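Local coordinates for racemase, putative (Roseobacter denitrificans, PDB 3TCS), which binds magnesium and D-alanine in the barrel of an enolase-superfamily fold and is probably a racemase or hydro-lyase of the mandelate racemase group, at residues F230-P235 with G256-D261. Sequence-based numbering, arbitrary orientation.
Sequences FEEPCP and GEQDCD. With MG (magnesium ion), chain J; DAL (D-alanine), chain L.
Glu231 closes strand 229-231 and Glu257 lies in the turn just past the parallel strand 252-255; the closest CA atoms of the two segments, of Glu232 and Gly256, are 7.8 Å apart. The contact illustrates how an enolase-superfamily TIM barrel builds its metal site: successive strands each carry an acid at or just beyond their end, and the ion joins them. Glu231 OE2 and Glu257 OE1 each bind magnesium at 2.0 Å. The shared ion probably offsets the repulsion between Glu231 OE2 and Glu257 OE1, 2.8 Å apart, whose carboxylate planes are turned 72° to each other. Asp205 adds the third carboxylate, and D-alanine chelates the ion through N and O. With CG between the backbone N and the carbonyl carbon (chi1 71°) and an extended chain, Glu257 reaches the metal from its turn; its OE2 takes a salt bridge from Lys94 of the second subunit. A salt bridge from Lys167 and a hydrogen bond from His229 hold Glu231 OE1, and with OE2 on the metal they restrict the carboxylate's rotation. Glu232 belongs to the second shell: Ser208 holds OE2, while OE1 accepts from the magnesium-bound water at 2.8 Å. Replacing Glu232 by alanine would probably deprive two waters of an acceptor and leave Ser208 without its mate. The second water, donating to Glu232 OE1 at 2.9 Å, links this side chain to the other segment's backbone by accepting from Gly256 N at 2.7 Å.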
loop_
_atom_site.group_PDB
_atom_site.type_symbol
_atom_site.label_atom_id
_atom_site.label_comp_id
_atom_site.label_asym_id
_atom_site.label_seq_id
_atom_site.Cartn_x
_atom_site.Cartn_y
_atom_site.Cartn_z
ATOM N N PHE B 230 -6.383 24.449 -7.697
ATOM C CA PHE B 230 -7.390 23.763 -6.879
ATOM C C PHE B 230 -6.903 22.329 -6.669
ATOM O O PHE B 230 -7.048 21.467 -7.544
ATOM C CB PHE B 230 -8.743 23.785 -7.609
ATOM C CG PHE B 230 -9.912 23.314 -6.775
ATOM C CD1 PHE B 230 -9.776 23.070 -5.412
ATOM C CD2 PHE B 230 -11.161 23.142 -7.362
ATOM C CE1 PHE B 230 -10.872 22.662 -4.644
ATOM C CE2 PHE B 230 -12.263 22.737 -6.611
ATOM C CZ PHE B 230 -12.120 22.497 -5.250
ATOM N N GLU B 231 -6.337 22.078 -5.493
ATOM C CA GLU B 231 -5.762 20.775 -5.189
ATOM C C GLU B 231 -6.643 19.741 -4.500
ATOM O O GLU B 231 -7.368 20.048 -3.548
ATOM C CB GLU B 231 -4.491 20.981 -4.359
ATOM C CG GLU B 231 -3.625 19.741 -4.194
ATOM C CD GLU B 231 -2.259 20.078 -3.613
ATOM O OE1 GLU B 231 -1.781 21.206 -3.855
ATOM O OE2 GLU B 231 -1.656 19.217 -2.939
ATOM N N GLU B 232 -6.549 18.509 -5.001
ATOM C CA GLU B 232 -7.267 17.353 -4.467
ATOM C C GLU B 232 -8.708 17.663 -4.071
ATOM O O GLU B 232 -9.096 17.528 -2.906
ATOM C CB GLU B 232 -6.493 16.803 -3.266
ATOM C CG GLU B 232 -6.770 15.347 -2.952
ATOM C CD GLU B 232 -5.852 14.819 -1.861
ATOM O OE1 GLU B 232 -4.621 14.926 -2.030
ATOM O OE2 GLU B 232 -6.359 14.299 -0.843
ATOM N N PRO B 233 -9.529 18.079 -5.044
ATOM C CA PRO B 233 -10.926 18.405 -4.756
ATOM C C PRO B 233 -11.753 17.229 -4.245
ATOM O O PRO B 233 -12.586 17.396 -3.353
ATOM C CB PRO B 233 -11.440 18.931 -6.094
ATOM C CG PRO B 233 -10.612 18.182 -7.095
ATOM C CD PRO B 233 -9.233 18.240 -6.477
ATOM N N CYS B 234 -11.513 16.045 -4.811
ATOM C CA CYS B 234 -12.257 14.842 -4.438
ATOM C C CYS B 234 -11.359 13.749 -3.875
ATOM O O CYS B 234 -10.132 13.825 -3.984
ATOM C CB CYS B 234 -12.982 14.283 -5.667
ATOM S SG CYS B 234 -13.993 15.476 -6.567
ATOM N N PRO B 235 -11.958 12.712 -3.258
ATOM C CA PRO B 235 -11.157 11.615 -2.704
ATOM C C PRO B 235 -10.120 11.227 -3.758
ATOM O O PRO B 235 -10.470 10.896 -4.892
ATOM C CB PRO B 235 -12.195 10.529 -2.461
ATOM C CG PRO B 235 -13.394 11.341 -2.018
ATOM C CD PRO B 235 -13.397 12.496 -3.009
ATOM N N GLY B 256 -2.177 13.971 -6.602
ATOM C CA GLY B 256 -1.225 12.882 -6.729
ATOM C C GLY B 256 -0.301 12.646 -5.549
ATOM O O GLY B 256 0.421 11.652 -5.534
ATOM N N GLU B 257 -0.335 13.514 -4.541
ATOM C CA GLU B 257 0.590 13.355 -3.420
ATOM C C GLU B 257 0.553 12.020 -2.676
ATOM O O GLU B 257 1.590 11.573 -2.182
ATOM C CB GLU B 257 0.440 14.508 -2.424
ATOM C CG GLU B 257 -0.840 14.499 -1.619
ATOM C CD GLU B 257 -1.013 15.785 -0.844
ATOM O OE1 GLU B 257 -1.013 16.856 -1.484
ATOM O OE2 GLU B 257 -1.143 15.725 0.397
ATOM N N GLN B 258 -0.613 11.382 -2.594
ATOM C CA GLN B 258 -0.712 10.090 -1.906
ATOM C C GLN B 258 -0.527 8.894 -2.833
ATOM O O GLN B 258 -0.601 7.745 -2.394
ATOM C CB GLN B 258 -2.064 9.926 -1.214
ATOM C CG GLN B 258 -2.254 10.728 0.054
ATOM C CD GLN B 258 -2.812 12.116 -0.201
ATOM O OE1 GLN B 258 -3.382 12.391 -1.258
ATOM N NE2 GLN B 258 -2.668 12.991 0.779
ATOM N N ASP B 259 -0.297 9.149 -4.114
ATOM C CA ASP B 259 -0.120 8.050 -5.053
ATOM C C ASP B 259 1.313 7.539 -5.087
ATOM O O ASP B 259 2.237 8.266 -5.444
ATOM C CB ASP B 259 -0.588 8.486 -6.437
ATOM C CG ASP B 259 -2.091 8.650 -6.497
ATOM O OD1 ASP B 259 -2.790 7.619 -6.609
ATOM O OD2 ASP B 259 -2.580 9.800 -6.399
ATOM N N CYS B 260 1.489 6.277 -4.698
ATOM C CA CYS B 260 2.813 5.657 -4.664
ATOM C C CYS B 260 2.923 4.495 -5.645
ATOM O O CYS B 260 3.969 3.849 -5.733
ATOM C CB CYS B 260 3.111 5.144 -3.252
ATOM S SG CYS B 260 2.009 3.811 -2.707
ATOM N N ASP B 261 1.842 4.243 -6.380
ATOM C CA ASP B 261 1.761 3.152 -7.350
ATOM C C ASP B 261 1.944 3.669 -8.778
ATOM O O ASP B 261 1.129 4.453 -9.270
ATOM C CB ASP B 261 0.397 2.466 -7.210
ATOM C CG ASP B 261 0.233 1.283 -8.135
ATOM O OD1 ASP B 261 1.017 0.318 -8.011
ATOM O OD2 ASP B 261 -0.684 1.314 -8.982
HETATM MG MG MG J . -2.094 18.541 -1.091
HETATM N N DAL L . -0.126 19.673 -0.423
HETATM C CA DAL L . -0.563 19.786 0.980
HETATM C CB DAL L . 0.628 20.041 1.892
HETATM C C DAL L . -1.236 18.523 1.400
HETATM O O DAL L . -2.207 18.146 0.829
HETATM O O HOH W 1 -4.120 13.937 -4.705
HETATM O O HOH W 2 -3.899 17.470 -1.173
#